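Local structure of regulatory protein YycH-like domain-containing protein (Eubacterium rectale, 5COZ) at residues 273-279 against 319-323; 31-35 against 46-50; 223-228 against 300-306. The protein is of unknown function, but its YycH-like domain and predicted lipoprotein signal are consistent with a membrane-tethered regulatory role outside the cytoplasm. All coordinates share one frame; numbering follows the deposited sequence.

Contact 1 (273-279 against 319-323); sequences ILHPSSI and PVWVV
The indole of Trp321 lies between the two segments, and the side chains of Ile273, Pro276 and Ile279 meet it from different directions. Pro276 takes a face: its CB lies 4.0 Å from the centroid of the six-membered ring of Trp321 and 18° off the ring normal, a CH-pi contact displaced toward the rim at CH2. At the edge, NE1 of Trp321 donates to the backbone carbonyl O of Leu274 at 2.9 Å. This bond is bent, 134° at the hydrogen; the oxygen stands somewhat out of the indole plane, and the donor is tilted from the carbonyl plane. It nevertheless gives the ring nitrogen, buried here, a polar partner and helps to fix the rotation of the indole. Trp321 has CG anti to its carbonyl carbon (chi1 -77°), a setting that carries the ring across to the extended loop leading into helix 276-288.

Ile279 comes in obliquely, with CG1 3.5 Å from CD1 of Trp321, while its other branch, CG2, slides past Val323 with 3.9 Å to CG2 of that residue. Ile273 crosses the indole at about a right angle, placing CD1 3.8 Å from CZ2 of Trp321; its CG2 branch reaches CG of Pro319 at 4.0 Å. Each isoleucine thus bridges two strand residues.

Leu303 of strand 295-311 touches both Ile273 and Trp321, Val59 of strand 58-66 packs on Ile273 and Pro319, and Tyr347 of strand 338-348 meets Ile279, so the start of helix 276-288 is seated on the mixed sheet through strand 314-330.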
ATOM      1  N   ILE A 273      -8.200 -11.853  17.961  1.00  8.74           N
ATOM      2  CA  ILE A 273      -9.001 -10.985  17.107  1.00  7.72           C
ATOM      3  C   ILE A 273     -10.246 -11.716  16.645  1.00  8.84           C
ATOM      4  O   ILE A 273     -10.323 -12.944  16.720  1.00  9.31           O
ATOM      5  CB  ILE A 273      -8.194 -10.440  15.902  1.00  9.36           C
ATOM      6  CG1 ILE A 273      -7.822 -11.576  14.895  1.00  9.07           C
ATOM      7  CG2 ILE A 273      -6.969  -9.644  16.403  1.00  9.80           C
ATOM      8  CD1 ILE A 273      -7.254 -11.059  13.598  1.00  9.19           C
ATOM      9  N   LEU A 274     -11.210 -10.958  16.161  1.00  7.64           N
ATOM     10  CA  LEU A 274     -12.425 -11.503  15.588  1.00  6.95           C
ATOM     11  C   LEU A 274     -12.145 -12.182  14.274  1.00  9.07           C
ATOM     12  O   LEU A 274     -11.283 -11.730  13.509  1.00  8.99           O
ATOM     13  CB  LEU A 274     -13.406 -10.344  15.327  1.00  6.74           C
ATOM     14  CG  LEU A 274     -14.050  -9.723  16.562  1.00 10.48           C
ATOM     15  CD1 LEU A 274     -14.798  -8.454  16.190  1.00 11.58           C
ATOM     16  CD2 LEU A 274     -14.993 -10.732  17.250  1.00 12.71           C
ATOM     17  N   HIS A 275     -12.934 -13.211  13.950  1.00  7.67           N
ATOM     18  CA  HIS A 275     -12.884 -13.799  12.617  1.00  7.97           C
ATOM     19  C   HIS A 275     -13.466 -12.776  11.655  1.00  8.65           C
ATOM     20  O   HIS A 275     -14.333 -11.981  12.044  1.00  8.22           O
ATOM     21  CB  HIS A 275     -13.701 -15.096  12.555  1.00  8.65           C
ATOM     22  CG  HIS A 275     -13.177 -16.204  13.423  1.00 10.43           C
ATOM     23  ND1 HIS A 275     -13.878 -17.388  13.549  1.00 12.60           N
ATOM     24  CD2 HIS A 275     -12.046 -16.286  14.161  1.00 11.42           C
ATOM     25  CE1 HIS A 275     -13.176 -18.147  14.381  1.00 11.96           C
ATOM     26  NE2 HIS A 275     -12.048 -17.554  14.750  1.00 12.07           N
ATOM     27  N   PRO A 276     -13.087 -12.818  10.377  1.00  7.34           N
ATOM     28  CA  PRO A 276     -13.591 -11.781   9.458  1.00  8.05           C
ATOM     29  C   PRO A 276     -15.082 -11.934   9.149  1.00 10.00           C
ATOM     30  O   PRO A 276     -15.701 -10.974   8.671  1.00 10.20           O
ATOM     31  CB  PRO A 276     -12.702 -11.918   8.218  1.00  9.10           C
ATOM     32  CG  PRO A 276     -12.160 -13.355   8.278  1.00 11.19           C
ATOM     33  CD  PRO A 276     -12.024 -13.651   9.758  1.00  7.82           C
ATOM     34  N   SER A 277     -15.692 -13.098   9.473  1.00  7.80           N
ATOM     35  CA  SER A 277     -17.143 -13.247   9.322  1.00  7.78           C
ATOM     36  C   SER A 277     -17.879 -12.173  10.131  1.00 10.90           C
ATOM     37  O   SER A 277     -18.868 -11.610   9.652  1.00 11.35           O
ATOM     38  CB  SER A 277     -17.595 -14.626   9.787  1.00  9.53           C
ATOM     39  OG  SER A 277     -17.041 -14.919  11.062  1.00 12.22           O
ATOM     40  N   SER A 278     -17.405 -11.923  11.368  1.00  9.05           N
ATOM     41  CA  SER A 278     -18.015 -10.960  12.291  1.00  8.93           C
ATOM     42  C   SER A 278     -17.920  -9.556  11.714  1.00 12.06           C
ATOM     43  O   SER A 278     -18.883  -8.805  11.763  1.00 12.26           O
ATOM     44  CB  SER A 278     -17.329 -11.015  13.653  1.00 10.48           C
ATOM     45  OG  SER A 278     -17.414 -12.321  14.203  1.00 14.80           O
ATOM     46  N   ILE A 279     -16.788  -9.241  11.087  1.00  9.01           N
ATOM     47  CA  ILE A 279     -16.567  -7.942  10.460  1.00  7.79           C
ATOM     48  C   ILE A 279     -17.436  -7.793   9.225  1.00 11.36           C
ATOM     49  O   ILE A 279     -18.088  -6.746   9.076  1.00 10.78           O
ATOM     50  CB  ILE A 279     -15.077  -7.777  10.125  1.00 10.16           C
ATOM     51  CG1 ILE A 279     -14.213  -7.917  11.391  1.00 10.45           C
ATOM     52  CG2 ILE A 279     -14.812  -6.452   9.363  1.00 12.34           C
ATOM     53  CD1 ILE A 279     -14.520  -6.912  12.518  1.00 11.91           C
ATOM     54  N   PRO A 319      -3.979  -4.113  15.878  1.00  5.43           N
ATOM     55  CA  PRO A 319      -4.555  -4.721  14.675  1.00  5.23           C
ATOM     56  C   PRO A 319      -5.940  -4.185  14.379  1.00  8.19           C
ATOM     57  O   PRO A 319      -6.754  -3.939  15.297  1.00  7.21           O
ATOM     58  CB  PRO A 319      -4.631  -6.215  15.032  1.00  6.70           C
ATOM     59  CG  PRO A 319      -4.823  -6.220  16.551  1.00  9.16           C
ATOM     60  CD  PRO A 319      -3.957  -5.064  17.016  1.00  7.11           C
ATOM     61  N   VAL A 320      -6.211  -4.056  13.089  1.00  6.18           N
ATOM     62  CA  VAL A 320      -7.505  -3.624  12.583  1.00  4.52           C
ATOM     63  C   VAL A 320      -7.917  -4.539  11.438  1.00  6.69           C
ATOM     64  O   VAL A 320      -7.065  -5.099  10.734  1.00  6.33           O
ATOM     65  CB  VAL A 320      -7.494  -2.125  12.104  1.00  6.77           C
ATOM     66  CG1 VAL A 320      -7.267  -1.191  13.283  1.00  6.76           C
ATOM     67  CG2 VAL A 320      -6.470  -1.860  10.987  1.00  7.23           C
ATOM     68  N   TRP A 321      -9.234  -4.655  11.229  1.00  5.88           N
ATOM     69  CA  TRP A 321      -9.797  -5.221  10.012  1.00  5.57           C
ATOM     70  C   TRP A 321     -10.254  -4.063   9.142  1.00  7.01           C
ATOM     71  O   TRP A 321     -11.030  -3.221   9.619  1.00  7.17           O
ATOM     72  CB  TRP A 321     -10.983  -6.140  10.324  1.00  5.84           C
ATOM     73  CG  TRP A 321     -10.614  -7.487  10.850  1.00  6.05           C
ATOM     74  CD1 TRP A 321     -10.828  -7.959  12.113  1.00  8.48           C
ATOM     75  CD2 TRP A 321     -10.090  -8.585  10.092  1.00  5.87           C
ATOM     76  NE1 TRP A 321     -10.438  -9.283  12.200  1.00  8.66           N
ATOM     77  CE2 TRP A 321     -10.008  -9.698  10.965  1.00  8.45           C
ATOM     78  CE3 TRP A 321      -9.672  -8.735   8.758  1.00  6.23           C
ATOM     79  CZ2 TRP A 321      -9.536 -10.951  10.549  1.00  8.12           C
ATOM     80  CZ3 TRP A 321      -9.215  -9.986   8.335  1.00  8.03           C
ATOM     81  CH2 TRP A 321      -9.143 -11.072   9.227  1.00  8.67           C
ATOM     82  N   VAL A 322      -9.731  -3.978   7.910  1.00  6.11           N
ATOM     83  CA  VAL A 322     -10.092  -2.911   6.984  1.00  5.31           C
ATOM     84  C   VAL A 322     -10.972  -3.510   5.912  1.00  7.39           C
ATOM     85  O   VAL A 322     -10.632  -4.563   5.361  1.00  7.33           O
ATOM     86  CB  VAL A 322      -8.851  -2.234   6.344  1.00  6.86           C
ATOM     87  CG1 VAL A 322      -9.298  -1.016   5.530  1.00  6.76           C
ATOM     88  CG2 VAL A 322      -7.856  -1.804   7.426  1.00  7.12           C
ATOM     89  N   VAL A 323     -12.091  -2.849   5.592  1.00  5.49           N
ATOM     90  CA  VAL A 323     -12.948  -3.248   4.486  1.00  5.63           C
ATOM     91  C   VAL A 323     -12.863  -2.161   3.433  1.00  7.27           C
ATOM     92  O   VAL A 323     -13.229  -1.019   3.678  1.00  7.62           O
ATOM     93  CB  VAL A 323     -14.421  -3.497   4.908  1.00  7.59           C
ATOM     94  CG1 VAL A 323     -15.274  -3.927   3.703  1.00  9.27           C
ATOM     95  CG2 VAL A 323     -14.483  -4.551   6.006  1.00  7.83           C
TER

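Contact 2 (31-35 against 46-50)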
ATOM      1  N   LEU A  31      -8.884 -19.643   6.022  1.00 10.64           N
ATOM      2  CA  LEU A  31      -9.832 -18.710   5.411  1.00  8.65           C
ATOM      3  C   LEU A  31      -9.620 -18.722   3.926  1.00 12.30           C
ATOM      4  O   LEU A  31      -8.490 -18.926   3.466  1.00 12.00           O
ATOM      5  CB  LEU A  31      -9.593 -17.277   5.944  1.00  7.73           C
ATOM      6  CG  LEU A  31      -9.920 -17.035   7.410  1.00 10.83           C
ATOM      7  CD1 LEU A  31      -9.301 -15.712   7.862  1.00  9.42           C
ATOM      8  CD2 LEU A  31     -11.450 -17.007   7.658  1.00 10.81           C
ATOM      9  N   PRO A  32     -10.675 -18.427   3.151  1.00 10.95           N
ATOM     10  CA  PRO A  32     -10.494 -18.322   1.703  1.00 10.94           C
ATOM     11  C   PRO A  32      -9.678 -17.079   1.356  1.00 13.78           C
ATOM     12  O   PRO A  32      -9.539 -16.189   2.209  1.00 13.75           O
ATOM     13  CB  PRO A  32     -11.932 -18.213   1.177  1.00 12.45           C
ATOM     14  CG  PRO A  32     -12.719 -17.645   2.309  1.00 16.48           C
ATOM     15  CD  PRO A  32     -12.070 -18.164   3.564  1.00 13.29           C
ATOM     16  N   GLN A  33      -9.158 -17.018   0.126  1.00 10.77           N
ATOM     17  CA  GLN A  33      -8.393 -15.850  -0.315  0.60 10.80           C
ATOM     18  C   GLN A  33      -9.274 -14.907  -1.155  1.00 11.14           C
ATOM     19  O   GLN A  33      -8.909 -13.750  -1.380  1.00 11.06           O
ATOM     20  CB  GLN A  33      -7.169 -16.279  -1.111  0.60 13.11           C
ATOM     21  CG  GLN A  33      -6.056 -16.858  -0.240  0.60 24.93           C
ATOM     22  CD  GLN A  33      -4.821 -17.146  -1.050  0.60 46.07           C
ATOM     23  OE1 GLN A  33      -4.832 -17.956  -1.984  0.60 41.47           O
ATOM     24  NE2 GLN A  33      -3.727 -16.480  -0.716  0.60 42.09           N
ATOM     25  N   ASN A  34     -10.427 -15.397  -1.616  1.00  9.69           N
ATOM     26  CA  ASN A  34     -11.367 -14.607  -2.411  1.00  9.37           C
ATOM     27  C   ASN A  34     -12.775 -15.061  -2.087  1.00 12.76           C
ATOM     28  O   ASN A  34     -12.998 -16.255  -1.825  1.00 11.58           O
ATOM     29  CB  ASN A  34     -11.088 -14.780  -3.924  1.00 11.43           C
ATOM     30  CG  ASN A  34      -9.701 -14.337  -4.337  1.00 15.36           C
ATOM     31  OD1 ASN A  34      -9.445 -13.144  -4.616  1.00 19.18           O
ATOM     32  ND2 ASN A  34      -8.742 -15.247  -4.288  1.00 14.15           N
ATOM     33  N   ILE A  35     -13.718 -14.119  -2.084  1.00  9.75           N
ATOM     34  CA  ILE A  35     -15.137 -14.428  -1.861  1.00  9.54           C
ATOM     35  C   ILE A  35     -15.964 -13.656  -2.883  1.00 11.26           C
ATOM     36  O   ILE A  35     -15.574 -12.562  -3.296  1.00 10.69           O
ATOM     37  CB  ILE A  35     -15.603 -14.108  -0.415  1.00 11.51           C
ATOM     38  CG1 ILE A  35     -15.374 -12.611  -0.063  1.00 10.95           C
ATOM     39  CG2 ILE A  35     -14.918 -15.035   0.604  1.00 10.79           C
ATOM     40  CD1 ILE A  35     -16.023 -12.141   1.234  1.00 10.54           C
ATOM     41  N   ASP A  46     -17.257  -8.814  -4.059  1.00  9.50           N
ATOM     42  CA  ASP A  46     -16.335  -9.490  -4.998  1.00 10.21           C
ATOM     43  C   ASP A  46     -14.964  -9.121  -4.484  1.00 11.49           C
ATOM     44  O   ASP A  46     -14.321  -8.166  -4.951  1.00 11.11           O
ATOM     45  CB  ASP A  46     -16.593  -9.051  -6.443  1.00 11.75           C
ATOM     46  CG  ASP A  46     -15.835  -9.858  -7.474  1.00 23.07           C
ATOM     47  OD1 ASP A  46     -15.035 -10.729  -7.079  1.00 21.31           O
ATOM     48  OD2 ASP A  46     -16.040  -9.614  -8.679  1.00 31.57           O
ATOM     49  N   SER A  47     -14.544  -9.871  -3.471  1.00  9.47           N
ATOM     50  CA  SER A  47     -13.484  -9.434  -2.601  1.00  8.95           C
ATOM     51  C   SER A  47     -12.336 -10.361  -2.373  1.00 10.49           C
ATOM     52  O   SER A  47     -12.515 -11.556  -2.205  1.00  9.61           O
ATOM     53  CB  SER A  47     -14.142  -9.165  -1.246  1.00 10.03           C
ATOM     54  OG  SER A  47     -13.309  -8.609  -0.239  1.00 12.61           O
ATOM     55  N   GLU A  48     -11.144  -9.768  -2.279  1.00  8.59           N
ATOM     56  CA  GLU A  48      -9.962 -10.453  -1.801  1.00  8.77           C
ATOM     57  C   GLU A  48     -10.086 -10.531  -0.282  1.00 10.89           C
ATOM     58  O   GLU A  48     -10.699  -9.649   0.344  1.00  9.86           O
ATOM     59  CB  GLU A  48      -8.692  -9.670  -2.167  1.00  9.81           C
ATOM     60  CG  GLU A  48      -8.312  -9.755  -3.632  1.00 14.67           C
ATOM     61  CD  GLU A  48      -6.929  -9.190  -3.887  1.00 19.46           C
ATOM     62  OE1 GLU A  48      -6.782  -7.948  -3.825  1.00 17.39           O
ATOM     63  OE2 GLU A  48      -5.978  -9.989  -4.061  1.00 16.29           O
ATOM     64  N   ILE A  49      -9.517 -11.576   0.312  1.00  7.95           N
ATOM     65  CA  ILE A  49      -9.393 -11.742   1.754  1.00  6.69           C
ATOM     66  C   ILE A  49      -7.911 -11.784   2.035  1.00  8.67           C
ATOM     67  O   ILE A  49      -7.225 -12.647   1.490  1.00  9.14           O
ATOM     68  CB  ILE A  49     -10.102 -13.018   2.266  1.00  8.98           C
ATOM     69  CG1 ILE A  49     -11.593 -13.081   1.817  1.00  9.64           C
ATOM     70  CG2 ILE A  49      -9.941 -13.172   3.793  1.00 10.53           C
ATOM     71  CD1 ILE A  49     -12.493 -11.985   2.424  1.00 13.14           C
ATOM     72  N   ASN A  50      -7.409 -10.833   2.822  1.00  7.31           N
ATOM     73  CA  ASN A  50      -5.962 -10.765   3.084  1.00  6.94           C
ATOM     74  C   ASN A  50      -5.644 -10.871   4.546  1.00  8.41           C
ATOM     75  O   ASN A  50      -5.942  -9.948   5.341  1.00  6.70           O
ATOM     76  CB  ASN A  50      -5.404  -9.448   2.559  1.00  6.52           C
ATOM     77  CG  ASN A  50      -5.156  -9.448   1.080  1.00 11.59           C
ATOM     78  OD1 ASN A  50      -4.645 -10.434   0.535  1.00 10.29           O
ATOM     79  ND2 ASN A  50      -5.416  -8.306   0.424  1.00  9.68           N
TER
HETATM   80  O   HOH W   1      -4.175 -13.737   0.234  1.00 20.59           O
HETATM   81  O   HOH W   2      -6.373 -12.484  -5.083  1.00 33.06           O
HETATM   82  O   HOH W   3     -13.757 -12.592  -5.582  1.00 18.08           O
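The contact belongs to the beta hairpin of strands 34-40 and 43-50, at the end where its first strand begins. Ile35 and Ser47 form an antiparallel hydrogen-bonded pair: Ile35 N gives to Ser47 O at 2.8 Å and Ser47 N returns a bond to Ile35 O at 2.9 Å, both nearly linear at the carbonyl oxygen. Next to it, Asn34 and Glu48 are a non-hydrogen-bonded pair with CA atoms 4.4 Å apart. The ladder goes one bond further, Ile49 N to Gln33 O at 2.8 Å, but here the donor stands 57° out of the carbonyl plane, in keeping with the chain leaving strand geometry before Asn34. Strand 43-50 also pairs in parallel with strand 295-311, so the hairpin forms a margin of the mixed sheet.

On the face of Ile35 and Ser47, Ile35 crosses Ile49 at about a right angle, their CD1 atoms 3.7 Å apart; CG1 of Ile35, between its backbone N and carbonyl carbon (chi1 58°), also packs on CB of Ser47. Asn34 and Glu48 run side by side on the other face, amide and carboxylate planes 15° apart. One water donates to Asn34 OD1 and, at 2.7 Å, to Glu48 OE2, whose carboxylate also forms salt bridges with Lys186 and Arg155.

Contact 3 (223-228 against 300-306); sequences IPYSRC and EISLEYM
Two backbone hydrogen bonds join the segments around Tyr225 and Tyr305, which form a single beta bridge. Tyr305 N donates to Pro224 O at 2.8 Å and 170°, an almost straight bond. The one from Ser226 N to Tyr305 O is more bent, 132° at the hydrogen, as the chain turns away after the bridge. Ser226 OG then accepts from Cys228 N, making an ST turn.

The apolar contacts gather around Ile223. Its CB lies 3.6 Å from CD2 of Tyr305, oblique to the ring, and its CD1 meets CD2 of Leu303. Farther along, SG of Cys228 packs against CE of selenomethionine Met306.

The salt bridges and accompanying polar bonds centre on Arg227. Bent at chi3 (64°), its chain brings the guanidinium between two carboxylates, crossing each glutamate at about a right angle. NH1 and NH2 grip Glu300 end-on: NH1 is 2.7 Å from Glu300 OE2, and NH2 is 3.2 Å from Glu300 OE1 on its syn lone pair. NH1 also donates to Glu304 OE2 at 2.9 Å, nearly in the guanidinium plane. Glu304 OE1 accepts a hydrogen bond from the backbone N of Arg227 at 2.8 Å, the donor standing above the carboxylate plane. Ser302 OG gives to Glu304 OE2 on the anti side at 2.7 Å.

Glu188 forms a further salt bridge with NH2, and Phe217 a cation-pi contact with Arg227. Three carboxylates around one buried arginine probably keep it charged; Arg227, Ser302 and the hydroxyl of Tyr324 together probably fix the rotation of the Glu304 carboxylate.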
ATOM      1  N   ILE A 223       2.036  -9.142   9.686  1.00  6.74           N
ATOM      2  CA  ILE A 223       0.890  -8.281   9.407  1.00  5.67           C
ATOM      3  C   ILE A 223       1.414  -6.943   8.912  1.00  6.74           C
ATOM      4  O   ILE A 223       2.275  -6.336   9.571  1.00  6.33           O
ATOM      5  CB  ILE A 223       0.013  -8.160  10.681  1.00  6.67           C
ATOM      6  CG1 ILE A 223      -0.544  -9.548  11.040  1.00  8.44           C
ATOM      7  CG2 ILE A 223      -1.114  -7.133  10.445  1.00  7.11           C
ATOM      8  CD1 ILE A 223      -1.243  -9.598  12.422  1.00  9.34           C
ATOM      9  N   PRO A 224       0.911  -6.471   7.762  1.00  5.82           N
ATOM     10  CA  PRO A 224       1.431  -5.213   7.223  1.00  5.18           C
ATOM     11  C   PRO A 224       0.931  -3.992   7.971  1.00  6.70           C
ATOM     12  O   PRO A 224      -0.224  -3.975   8.437  1.00  6.90           O
ATOM     13  CB  PRO A 224       0.912  -5.201   5.776  1.00  6.25           C
ATOM     14  CG  PRO A 224      -0.412  -5.927   5.857  1.00  7.94           C
ATOM     15  CD  PRO A 224      -0.142  -7.045   6.901  1.00  6.29           C
ATOM     16  N   TYR A 225       1.754  -2.939   8.009  1.00  5.81           N
ATOM     17  CA  TYR A 225       1.226  -1.670   8.489  1.00  5.97           C
ATOM     18  C   TYR A 225       0.122  -1.227   7.535  1.00  7.03           C
ATOM     19  O   TYR A 225       0.098  -1.598   6.345  1.00  7.59           O
ATOM     20  CB  TYR A 225       2.307  -0.569   8.592  1.00  7.63           C
ATOM     21  CG  TYR A 225       3.579  -1.022   9.232  1.00 10.78           C
ATOM     22  CD1 TYR A 225       3.618  -1.376  10.574  1.00 12.83           C
ATOM     23  CD2 TYR A 225       4.770  -1.039   8.510  1.00 12.69           C
ATOM     24  CE1 TYR A 225       4.807  -1.834  11.168  1.00 14.06           C
ATOM     25  CE2 TYR A 225       5.951  -1.482   9.085  1.00 14.24           C
ATOM     26  CZ  TYR A 225       5.950  -1.914  10.403  1.00 16.35           C
ATOM     27  OH  TYR A 225       7.136  -2.287  10.961  1.00 18.65           O
ATOM     28  N   SER A 226      -0.785  -0.442   8.063  1.00  6.50           N
ATOM     29  CA  SER A 226      -2.002  -0.039   7.394  1.00  7.19           C
ATOM     30  C   SER A 226      -1.799   0.506   5.974  1.00  7.75           C
ATOM     31  O   SER A 226      -0.921   1.357   5.733  1.00  7.74           O
ATOM     32  CB  SER A 226      -2.700   1.003   8.260  1.00 11.16           C
ATOM     33  OG  SER A 226      -3.763   1.639   7.576  1.00 21.06           O
ATOM     34  N   ARG A 227      -2.647   0.013   5.061  1.00  6.77           N
ATOM     35  CA  ARG A 227      -2.724   0.443   3.666  1.00  7.04           C
ATOM     36  C   ARG A 227      -3.876   1.430   3.470  1.00  9.15           C
ATOM     37  O   ARG A 227      -4.232   1.740   2.343  1.00  8.96           O
ATOM     38  CB  ARG A 227      -2.882  -0.767   2.752  1.00  6.84           C
ATOM     39  CG  ARG A 227      -1.604  -1.616   2.736  1.00  9.67           C
ATOM     40  CD  ARG A 227      -1.906  -3.065   2.422  1.00  9.62           C
ATOM     41  NE  ARG A 227      -2.464  -3.309   1.092  1.00 10.46           N
ATOM     42  CZ  ARG A 227      -3.660  -3.865   0.859  1.00 11.70           C
ATOM     43  NH1 ARG A 227      -4.515  -4.058   1.853  1.00  7.31           N
ATOM     44  NH2 ARG A 227      -4.017  -4.199  -0.377  1.00 10.26           N
ATOM     45  N   CYS A 228      -4.430   1.952   4.572  1.00  7.00           N
ATOM     46  CA  CYS A 228      -5.480   2.933   4.521  1.00  8.90           C
ATOM     47  C   CYS A 228      -4.957   4.268   4.002  1.00  9.50           C
ATOM     48  O   CYS A 228      -3.854   4.691   4.350  1.00  9.78           O
ATOM     49  CB  CYS A 228      -6.085   3.133   5.911  1.00 10.76           C
ATOM     50  SG  CYS A 228      -7.091   1.755   6.467  1.00 14.39           S
ATOM     51  N   GLU A 300     -12.230  -5.761  -0.773  1.00  7.12           N
ATOM     52  CA  GLU A 300     -11.155  -6.380  -0.013  1.00  6.86           C
ATOM     53  C   GLU A 300     -11.449  -6.316   1.482  1.00  7.65           C
ATOM     54  O   GLU A 300     -11.956  -5.298   1.976  1.00  7.30           O
ATOM     55  CB  GLU A 300      -9.829  -5.655  -0.317  1.00  7.80           C
ATOM     56  CG  GLU A 300      -8.647  -6.209   0.441  1.00  7.76           C
ATOM     57  CD  GLU A 300      -7.309  -5.554   0.189  1.00 13.88           C
ATOM     58  OE1 GLU A 300      -7.147  -4.827  -0.816  1.00 14.96           O
ATOM     59  OE2 GLU A 300      -6.398  -5.831   0.991  1.00 13.37           O
ATOM     60  N   ILE A 301     -11.097  -7.399   2.201  1.00  6.45           N
ATOM     61  CA  ILE A 301     -11.132  -7.421   3.655  1.00  5.78           C
ATOM     62  C   ILE A 301      -9.707  -7.781   4.061  1.00  7.84           C
ATOM     63  O   ILE A 301      -9.184  -8.809   3.605  1.00  7.51           O
ATOM     64  CB  ILE A 301     -12.178  -8.384   4.232  1.00  8.49           C
ATOM     65  CG1 ILE A 301     -13.572  -8.046   3.706  1.00  9.39           C
ATOM     66  CG2 ILE A 301     -12.116  -8.380   5.789  1.00  8.37           C
ATOM     67  CD1 ILE A 301     -14.630  -9.191   4.066  1.00 14.19           C
ATOM     68  N   SER A 302      -9.078  -6.960   4.898  1.00  6.18           N
ATOM     69  CA  SER A 302      -7.656  -7.097   5.174  1.00  5.36           C
ATOM     70  C   SER A 302      -7.333  -6.885   6.631  1.00  6.22           C
ATOM     71  O   SER A 302      -7.800  -5.921   7.234  1.00  6.48           O
ATOM     72  CB  SER A 302      -6.910  -6.048   4.331  1.00  7.72           C
ATOM     73  OG  SER A 302      -5.505  -6.058   4.547  1.00  7.76           O
ATOM     74  N   LEU A 303      -6.482  -7.755   7.190  1.00  5.19           N
ATOM     75  CA  LEU A 303      -5.964  -7.642   8.552  1.00  5.06           C
ATOM     76  C   LEU A 303      -4.701  -6.798   8.489  1.00  5.99           C
ATOM     77  O   LEU A 303      -3.767  -7.169   7.766  1.00  6.91           O
ATOM     78  CB  LEU A 303      -5.674  -9.038   9.138  1.00  5.33           C
ATOM     79  CG  LEU A 303      -4.957  -9.063  10.471  1.00  7.11           C
ATOM     80  CD1 LEU A 303      -5.813  -8.364  11.570  1.00  8.25           C
ATOM     81  CD2 LEU A 303      -4.651 -10.541  10.851  1.00  7.10           C
ATOM     82  N   GLU A 304      -4.683  -5.673   9.202  1.00  5.26           N
ATOM     83  CA  GLU A 304      -3.545  -4.764   9.116  1.00  4.67           C
ATOM     84  C   GLU A 304      -3.183  -4.237  10.481  1.00  5.46           C
ATOM     85  O   GLU A 304      -3.969  -4.333  11.416  1.00  5.61           O
ATOM     86  CB  GLU A 304      -3.850  -3.581   8.163  1.00  4.79           C
ATOM     87  CG  GLU A 304      -4.329  -4.076   6.798  1.00  7.14           C
ATOM     88  CD  GLU A 304      -4.606  -3.016   5.755  1.00  8.05           C
ATOM     89  OE1 GLU A 304      -4.507  -1.815   6.089  1.00  8.17           O
ATOM     90  OE2 GLU A 304      -5.028  -3.381   4.629  1.00  7.51           O
ATOM     91  N   TYR A 305      -1.986  -3.642  10.595  1.00  5.53           N
ATOM     92  CA  TYR A 305      -1.580  -2.982  11.824  1.00  5.37           C
ATOM     93  C   TYR A 305      -1.695  -1.483  11.635  1.00  7.50           C
ATOM     94  O   TYR A 305      -0.971  -0.894  10.820  1.00  8.34           O
ATOM     95  CB  TYR A 305      -0.118  -3.334  12.159  1.00  5.83           C
ATOM     96  CG  TYR A 305       0.075  -4.483  13.120  1.00  5.71           C
ATOM     97  CD1 TYR A 305      -0.599  -4.524  14.338  1.00  5.62           C
ATOM     98  CD2 TYR A 305       1.007  -5.480  12.863  1.00  5.51           C
ATOM     99  CE1 TYR A 305      -0.346  -5.529  15.280  1.00  6.20           C
ATOM    100  CE2 TYR A 305       1.279  -6.484  13.800  1.00  6.56           C
ATOM    101  CZ  TYR A 305       0.605  -6.499  15.009  1.00  7.66           C
ATOM    102  OH  TYR A 305       0.894  -7.475  15.935  1.00  7.83           O
HETATM  103  N   MSE A 306      -2.569  -0.857  12.419  1.00  6.00           N
HETATM  104  CA  MSE A 306      -2.722   0.591  12.339  1.00  6.11           C
HETATM  105  C   MSE A 306      -1.844   1.246  13.398  1.00  7.81           C
HETATM  106  O   MSE A 306      -1.719   0.730  14.513  1.00  6.68           O
HETATM  107  CB  MSE A 306      -4.181   1.002  12.528  1.00  7.13           C
HETATM  108  CG  MSE A 306      -4.369   2.502  12.367  1.00  8.75           C
HETATM  109 SE   MSE A 306      -6.224   2.971  12.098  0.75 11.54          SE
HETATM  110  CE  MSE A 306      -6.342   2.560  10.237  1.00 11.17           C
TER

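How the contacts relate
From the N terminus, contact 2 comes first, closing the short hairpin between 31-35 and 46-50 before either other contact opens. Contact 3 then opens at 223-228 and contact 1 at 273-279; 300-306 closes the former and 319-323 the latter, so these two loops cross. Strand 295-311 connects all three: it runs parallel to strand 43-50 of contact 2, through Asn50 N to Ile301 O, and antiparallel to strand 314-330 of contact 1, through Val320 N to Glu304 O. Contact 1 brings helix 276-288 to this mixed sheet, Pro276 touching Leu31 of contact 2, while contact 3 joins the mixed sheet to short strand 223-224, which pairs with strand 211-220 of the antiparallel sheet.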